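Local coordinates for tyrosine--tRNA ligase, mitochondrial (Emericella nidulans, PDB 5IHX), which probably catalyses the ATP-dependent attachment of L-tyrosine to mitochondrial tRNA(Tyr), releasing AMP and diphosphate, as a class I aminoacyl-tRNA synthetase, at residues L140-L143 / G144-E148; M210-A213 / E214-P218. All coordinates share one frame; numbering follows the deposited sequence.

Both contacts are short-range ones, each made along a single helix of the class I catalytic domain, and the two do not touch: their centres lie 33 Å apart and their nearest atoms about 13 Å. Contact 1 is a middle turn of helix 126-153, which packs on the parallel part of the central sheet. Contact 2 is the capped first turn of helix 212-229, beside the second subunit. They differ in their relation to the bound tyrosine. Contact 2 reaches it directly, through the side chain of Tyr-217, whereas in contact 1 the side chain of Leu-140 stays about 11 Å from the ligand and packs on the sheet.

Contact 1. Residues L140-L143 / G144-E148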
loop_
_atom_site.group_PDB
_atom_site.type_symbol
_atom_site.label_atom_id
_atom_site.label_comp_id
_atom_site.label_asym_id
_atom_site.label_seq_id
_atom_site.Cartn_x
_atom_site.Cartn_y
_atom_site.Cartn_z
ATOM N N LEU A 140 -25.939 -9.385 -8.686
ATOM C CA LEU A 140 -25.884 -8.031 -9.225
ATOM C C LEU A 140 -26.232 -8.023 -10.710
ATOM O O LEU A 140 -26.898 -7.109 -11.198
ATOM C CB LEU A 140 -24.498 -7.426 -8.998
ATOM C CG LEU A 140 -24.180 -7.028 -7.554
ATOM C CD1 LEU A 140 -22.698 -6.746 -7.384
ATOM C CD2 LEU A 140 -24.990 -5.805 -7.154
ATOM N N LYS A 141 -25.778 -9.042 -11.428
ATOM C CA LYS A 141 -26.142 -9.206 -12.829
ATOM C C LYS A 141 -27.658 -9.358 -12.926
ATOM O O LYS A 141 -28.317 -8.716 -13.748
ATOM C CB LYS A 141 -25.437 -10.424 -13.428
ATOM C CG LYS A 141 -24.006 -10.158 -13.881
ATOM C CD LYS A 141 -23.562 -11.133 -14.965
ATOM C CE LYS A 141 -23.443 -10.451 -16.319
ATOM N NZ LYS A 141 -23.316 -11.431 -17.433
ATOM N N LYS A 142 -28.196 -10.213 -12.063
ATOM C CA LYS A 142 -29.630 -10.474 -11.994
ATOM C C LYS A 142 -30.411 -9.201 -11.658
ATOM O O LYS A 142 -31.442 -8.912 -12.267
ATOM C CB LYS A 142 -29.897 -11.567 -10.954
ATOM C CG LYS A 142 -31.350 -11.948 -10.747
ATOM C CD LYS A 142 -31.445 -13.145 -9.803
ATOM C CE LYS A 142 -32.882 -13.527 -9.482
ATOM N NZ LYS A 142 -33.526 -12.561 -8.551
ATOM N N LEU A 143 -29.912 -8.438 -10.690
ATOM C CA LEU A 143 -30.560 -7.193 -10.294
ATOM C C LEU A 143 -30.579 -6.193 -11.448
ATOM O O LEU A 143 -31.566 -5.487 -11.653
ATOM C CB LEU A 143 -29.858 -6.586 -9.078
ATOM C CG LEU A 143 -30.420 -5.253 -8.571
ATOM C CD1 LEU A 143 -31.862 -5.413 -8.105
ATOM C CD2 LEU A 143 -29.557 -4.696 -7.447
ATOM N N GLY A 144 -29.486 -6.146 -12.202
ATOM C CA GLY A 144 -29.398 -5.278 -13.363
ATOM C C GLY A 144 -30.489 -5.559 -14.380
ATOM O O GLY A 144 -31.118 -4.639 -14.903
ATOM N N ALA A 145 -30.716 -6.836 -14.664
ATOM C CA ALA A 145 -31.754 -7.235 -15.607
ATOM C C ALA A 145 -33.142 -6.961 -15.030
ATOM O O ALA A 145 -34.051 -6.541 -15.745
ATOM C CB ALA A 145 -31.608 -8.705 -15.964
ATOM N N SER A 146 -33.298 -7.193 -13.732
ATOM C CA SER A 146 -34.566 -6.934 -13.060
ATOM C C SER A 146 -34.939 -5.455 -13.100
ATOM O O SER A 146 -36.107 -5.104 -13.259
ATOM C CB SER A 146 -34.511 -7.406 -11.613
ATOM O OG SER A 146 -34.374 -8.811 -11.525
ATOM N N ILE A 147 -33.944 -4.590 -12.939
ATOM C CA ILE A 147 -34.168 -3.153 -12.993
ATOM C C ILE A 147 -34.738 -2.747 -14.347
ATOM O O ILE A 147 -35.653 -1.923 -14.426
ATOM C CB ILE A 147 -32.861 -2.379 -12.707
ATOM C CG1 ILE A 147 -32.552 -2.422 -11.210
ATOM C CG2 ILE A 147 -32.958 -0.926 -13.184
ATOM C CD1 ILE A 147 -31.155 -1.948 -10.846
ATOM N N GLU A 148 -34.200 -3.330 -15.411
ATOM C CA GLU A 148 -34.679 -3.039 -16.756
ATOM C C GLU A 148 -36.120 -3.523 -16.919
ATOM O O GLU A 148 -36.969 -2.800 -17.438
ATOM C CB GLU A 148 -33.773 -3.688 -17.804
ATOM C CG GLU A 148 -34.226 -3.461 -19.242
ATOM C CD GLU A 148 -33.245 -4.010 -20.263
ATOM O OE1 GLU A 148 -32.063 -4.213 -19.909
ATOM O OE2 GLU A 148 -33.657 -4.234 -21.421
HETATM O O HOH W 1 -33.434 -9.561 -9.308
#
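Gly-144 N donates to Leu-140 O at 2.9 Å, opening a run of regular i to i+4 bonds in the middle of a long helix. Gly-144 is buried and, as glycine, brings no side chain to this turn. Ala-145 N follows with a bond to Lys-141 O, and its small methyl lies 3.7 Å from Lys-142 O (Ala-145 CB to that oxygen). Ser-146 approaches Lys-142 O with two groups: its backbone N bonds at 2.9 Å, while OG stands 3.0 Å from the same oxygen, placed beside its own backbone N by chi1 of -65°. A water accepts from Lys-142 NZ at 3.1 Å and lies close to Ser-146 OG; the lysine is extended to CE and turned at its last bond (chi4 -74°), and NZ also makes a weak bond to Ile-367 O. Ile-147 N bonds to Leu-143 O at 2.8 Å; its CG1 branch bends back beside that carbonyl and brings CD1 to 4.1 Å from Leu-143 CG, a branched apolar pair on the buried side. Glu-148 forms salt bridges with Arg-158 and Arg-164. Leu-140 rests on Leu-104 and Leu-166 of strands 100-104 and 164-168, and Ile-147 touches Phe-102 of strand 100-104 and Ala-91 and Tyr-94 of helix 84-95.

Contact 2. Residues M210-A213 / E214-P218; sequences MSFA and EFTYP. With TYR (tyrosine), chain C.
A capping box between Ser-211 and Glu-214 starts helix 212-229, which carries Tyr-217 into the tyrosine pocket of this class I synthetase. Ser-211 is the N-cap: its OG accepts from Glu-214 N at 3.1 Å, standing in for the carbonyl a preceding turn would have offered. In return Glu-214 OE1 accepts from Ser-211 N at 3.0 Å on its anti lone pair, in an almost straight bond (177°). A short hydroxyl and a longer carboxylate are well matched to these two roles. The carboxylate would also be favoured by the positive end of the helix dipole, and its OE2 has a salt bridge to Arg-203.

Met-210, extended throughout, runs past Glu-214 and sets its CE methyl 3.5 Å from Phe-215 N, at the edge of the Phe-215 ring. One turn along, Thr-216 OG1 bends back to donate to Phe-212 O at 2.7 Å, from above the carbonyl plane. The same hydroxyl lies 3.4 Å from Phe-212 CE2. Thr-216 N makes weak bonds to both Phe-212 O and Ala-213 O. At Pro-218, whose N has no hydrogen to give, the helix kinks. Phe-212 and Thr-216 also pack on Thr-216 and Phe-212 of the second subunit.

With chi1 at -173°, CG opposite the backbone N, the Tyr-217 ring extends from the helix to the ligand. Its OH is hydrogen-bonded to Asp-73 OD1 and accepts from the ligand N at 2.8 Å, with that nitrogen in the plane of the Tyr-217 ring, at its edge.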
loop_
_atom_site.group_PDB
_atom_site.type_symbol
_atom_site.label_atom_id
_atom_site.label_comp_id
_atom_site.label_asym_id
_atom_site.label_seq_id
_atom_site.Cartn_x
_atom_site.Cartn_y
_atom_site.Cartn_z
ATOM N N MET A 210 -5.909 -0.185 15.191
ATOM C CA MET A 210 -6.167 -0.097 13.756
ATOM C C MET A 210 -4.923 -0.477 12.954
ATOM O O MET A 210 -3.807 -0.077 13.293
ATOM C CB MET A 210 -6.618 1.320 13.390
ATOM C CG MET A 210 -7.000 1.504 11.936
ATOM S SD MET A 210 -7.544 3.188 11.593
ATOM C CE MET A 210 -8.226 2.986 9.957
ATOM N N SER A 211 -5.126 -1.239 11.884
ATOM C CA SER A 211 -4.024 -1.699 11.042
ATOM C C SER A 211 -3.684 -0.703 9.935
ATOM O O SER A 211 -4.457 0.212 9.646
ATOM C CB SER A 211 -4.359 -3.055 10.421
ATOM O OG SER A 211 -5.252 -2.906 9.332
ATOM N N PHE A 212 -2.522 -0.894 9.318
ATOM C CA PHE A 212 -2.092 -0.056 8.206
ATOM C C PHE A 212 -2.998 -0.277 7.002
ATOM O O PHE A 212 -3.351 0.668 6.297
ATOM C CB PHE A 212 -0.637 -0.356 7.834
ATOM C CG PHE A 212 -0.084 0.552 6.774
ATOM C CD1 PHE A 212 0.561 1.729 7.116
ATOM C CD2 PHE A 212 -0.211 0.229 5.432
ATOM C CE1 PHE A 212 1.071 2.566 6.139
ATOM C CE2 PHE A 212 0.295 1.063 4.452
ATOM C CZ PHE A 212 0.938 2.233 4.807
ATOM N N ALA A 213 -3.369 -1.534 6.775
ATOM C CA ALA A 213 -4.287 -1.888 5.696
ATOM C C ALA A 213 -5.604 -1.120 5.807
ATOM O O ALA A 213 -6.077 -0.545 4.826
ATOM C CB ALA A 213 -4.546 -3.384 5.700
ATOM N N GLU A 214 -6.187 -1.111 7.002
ATOM C CA GLU A 214 -7.438 -0.392 7.238
ATOM C C GLU A 214 -7.263 1.101 7.004
ATOM O O GLU A 214 -8.126 1.756 6.419
ATOM C CB GLU A 214 -7.944 -0.634 8.662
ATOM C CG GLU A 214 -8.429 -2.051 8.926
ATOM C CD GLU A 214 -8.841 -2.257 10.373
ATOM O OE1 GLU A 214 -7.976 -2.121 11.265
ATOM O OE2 GLU A 214 -10.030 -2.550 10.619
ATOM N N PHE A 215 -6.138 1.630 7.474
ATOM C CA PHE A 215 -5.813 3.044 7.321
ATOM C C PHE A 215 -5.725 3.425 5.843
ATOM O O PHE A 215 -5.974 4.571 5.473
ATOM C CB PHE A 215 -4.497 3.348 8.046
ATOM C CG PHE A 215 -4.179 4.811 8.158
ATOM C CD1 PHE A 215 -4.988 5.655 8.899
ATOM C CD2 PHE A 215 -3.049 5.336 7.550
ATOM C CE1 PHE A 215 -4.692 7.001 9.014
ATOM C CE2 PHE A 215 -2.745 6.680 7.664
ATOM C CZ PHE A 215 -3.567 7.514 8.398
ATOM N N THR A 216 -5.384 2.448 5.008
ATOM C CA THR A 216 -5.207 2.669 3.575
ATOM C C THR A 216 -6.521 2.570 2.795
ATOM O O THR A 216 -6.606 3.033 1.659
ATOM C CB THR A 216 -4.202 1.647 2.988
ATOM O OG1 THR A 216 -3.003 1.642 3.770
ATOM C CG2 THR A 216 -3.854 1.967 1.537
ATOM N N TYR A 217 -7.544 1.979 3.410
ATOM C CA TYR A 217 -8.794 1.678 2.708
ATOM C C TYR A 217 -9.379 2.892 1.968
ATOM O O TYR A 217 -9.783 2.766 0.812
ATOM C CB TYR A 217 -9.833 1.105 3.681
ATOM C CG TYR A 217 -11.089 0.610 2.995
ATOM C CD1 TYR A 217 -11.237 -0.734 2.681
ATOM C CD2 TYR A 217 -12.119 1.480 2.652
ATOM C CE1 TYR A 217 -12.371 -1.201 2.052
ATOM C CE2 TYR A 217 -13.259 1.021 2.021
ATOM C CZ TYR A 217 -13.380 -0.322 1.723
ATOM O OH TYR A 217 -14.511 -0.790 1.094
ATOM N N PRO A 218 -9.437 4.065 2.625
ATOM C CA PRO A 218 -9.945 5.251 1.919
ATOM C C PRO A 218 -9.217 5.534 0.603
ATOM O O PRO A 218 -9.846 5.976 -0.359
ATOM C CB PRO A 218 -9.710 6.390 2.914
ATOM C CG PRO A 218 -9.622 5.755 4.239
ATOM C CD PRO A 218 -9.173 4.339 4.051
HETATM N N TYR C . -16.674 0.944 1.068
HETATM C CA TYR C . -18.087 0.673 0.678
HETATM C C TYR C . -18.818 -0.090 1.776
HETATM O O TYR C . -20.039 0.006 1.916
HETATM C CB TYR C . -18.139 -0.115 -0.631
HETATM C CG TYR C . -17.287 0.481 -1.725
HETATM C CD1 TYR C . -17.598 1.718 -2.275
HETATM C CD2 TYR C . -16.170 -0.190 -2.207
HETATM C CE1 TYR C . -16.825 2.268 -3.274
HETATM C CE2 TYR C . -15.390 0.352 -3.205
HETATM C CZ TYR C . -15.722 1.581 -3.737
HETATM O OH TYR C . -14.948 2.127 -4.731
HETATM O OXT TYR C . -18.202 -0.825 2.547
#